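Long-range contact in D-methionine-binding lipoprotein MetQ (PDB 4YAH), which binds methionine as the substrate-binding lipoprotein of an ATP-driven permease that imports D-methionine: residues V39-Q44 with K261-G266. Sequence-based numbering, arbitrary orientation.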
# COMPACT_ATOMS: atom_id res chain seq x y z
N VAL A 39 1.07 1.26 -11.05
CA VAL A 39 2.29 1.12 -11.83
C VAL A 39 3.48 0.90 -10.94
O VAL A 39 3.51 1.33 -9.79
CB VAL A 39 2.55 2.36 -12.72
CG1 VAL A 39 1.45 2.54 -13.69
CG2 VAL A 39 2.68 3.60 -11.89
N GLY A 40 4.47 0.20 -11.47
CA GLY A 40 5.67 -0.12 -10.73
C GLY A 40 5.68 -1.60 -10.43
O GLY A 40 5.13 -2.40 -11.18
N ALA A 41 6.28 -1.95 -9.30
CA ALA A 41 6.51 -3.34 -8.99
C ALA A 41 5.19 -4.08 -8.79
O ALA A 41 5.12 -5.27 -9.06
CB ALA A 41 7.37 -3.47 -7.76
N GLU A 42 4.15 -3.38 -8.33
CA GLU A 42 2.86 -4.05 -8.12
C GLU A 42 2.27 -4.45 -9.47
O GLU A 42 1.66 -5.52 -9.60
CB GLU A 42 1.88 -3.19 -7.33
CG GLU A 42 2.30 -3.05 -5.85
CD GLU A 42 1.29 -2.34 -4.96
OE1 GLU A 42 1.69 -1.88 -3.86
OE2 GLU A 42 0.11 -2.24 -5.32
N GLN A 43 2.46 -3.62 -10.49
CA GLN A 43 2.02 -3.98 -11.84
C GLN A 43 2.78 -5.21 -12.33
O GLN A 43 2.20 -6.08 -12.97
CB GLN A 43 2.22 -2.82 -12.81
CG GLN A 43 1.76 -3.15 -14.22
CD GLN A 43 2.13 -2.09 -15.23
OE1 GLN A 43 2.53 -0.98 -14.86
NE2 GLN A 43 2.01 -2.42 -16.51
N GLN A 44 4.08 -5.27 -12.06
CA GLN A 44 4.88 -6.42 -12.47
C GLN A 44 4.32 -7.71 -11.86
O GLN A 44 4.22 -8.72 -12.53
CB GLN A 44 6.34 -6.26 -12.07
CG GLN A 44 7.04 -5.09 -12.70
CD GLN A 44 8.43 -4.90 -12.12
OE1 GLN A 44 9.18 -5.88 -11.96
NE2 GLN A 44 8.78 -3.66 -11.78
N LYS A 261 10.88 -11.62 -5.03
CA LYS A 261 12.05 -11.16 -5.75
C LYS A 261 12.04 -9.64 -5.89
O LYS A 261 12.94 -8.95 -5.40
CB LYS A 261 12.10 -11.82 -7.13
CG LYS A 261 13.41 -11.63 -7.88
CD LYS A 261 14.59 -12.20 -7.10
CE LYS A 261 15.73 -12.62 -8.02
NZ LYS A 261 16.09 -11.56 -9.01
N VAL A 262 11.02 -9.10 -6.55
CA VAL A 262 11.03 -7.67 -6.87
C VAL A 262 10.93 -6.80 -5.61
O VAL A 262 11.48 -5.70 -5.60
CB VAL A 262 9.89 -7.30 -7.84
CG1 VAL A 262 8.54 -7.37 -7.18
CG2 VAL A 262 10.13 -5.90 -8.43
N PHE A 263 10.30 -7.29 -4.54
CA PHE A 263 10.21 -6.50 -3.30
C PHE A 263 11.30 -6.88 -2.30
O PHE A 263 11.25 -6.47 -1.14
CB PHE A 263 8.81 -6.64 -2.66
CG PHE A 263 7.73 -5.97 -3.45
CD1 PHE A 263 7.69 -4.59 -3.56
CD2 PHE A 263 6.75 -6.72 -4.11
CE1 PHE A 263 6.71 -3.96 -4.30
CE2 PHE A 263 5.76 -6.09 -4.85
CZ PHE A 263 5.74 -4.72 -4.95
N ASN A 264 12.26 -7.68 -2.74
CA ASN A 264 13.40 -8.04 -1.89
C ASN A 264 12.97 -8.46 -0.47
O ASN A 264 13.43 -7.92 0.54
CB ASN A 264 14.37 -6.85 -1.85
CG ASN A 264 15.66 -7.16 -1.12
OD1 ASN A 264 16.18 -8.27 -1.22
ND2 ASN A 264 16.17 -6.19 -0.37
N GLY A 265 12.03 -9.42 -0.41
CA GLY A 265 11.57 -9.96 0.86
C GLY A 265 10.53 -9.10 1.58
O GLY A 265 10.08 -9.45 2.66
N GLY A 266 10.14 -7.99 0.96
CA GLY A 266 9.22 -7.07 1.58
C GLY A 266 7.75 -7.34 1.28
O GLY A 266 6.92 -6.44 1.44
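Val262, the last residue of helix 253-262, and Phe263 just after it pack on Ala41, in the first turn of helix 41-57. Val262 chi1 of 71° sets CG1 between the backbone N and the carbonyl carbon. CG2, anti to the N, does the reaching. This methyl lies 3.7 Å from Ala41 CB. It also makes a van der Waals touch on the amide oxygen Gln44 OE1, at the solvent-exposed border. The Phe263 ring extends toward helix 41-57. Ala41 CB sits obliquely to it, 3.5 Å from Phe263 CZ. Glu42 CG meets the ring edge, near its plane, 3.9 Å from Phe263 CZ. The Glu42 carboxylate plane is turned 64° from the ring. Glu42 OE1 hydrogen-bonds to Thr204 OG1 and, weakly, to N of the bound methionine. Phe263 thus touches the stem, not the polar end, of a pocket residue. Its ring also meets pocket residue Tyr112, planes about 60° apart. Val45 touches Val262 and Phe263. Asn264, at positive phi, is the C-prime residue of a Schellman motif. Gly266 N closes a type I' turn on Phe263 O. The contact joins two helix ends beside the methionine pocket, in the periplasmic-binding-protein-type lobe whose mixed sheet holds strands 32-38 and 268-269.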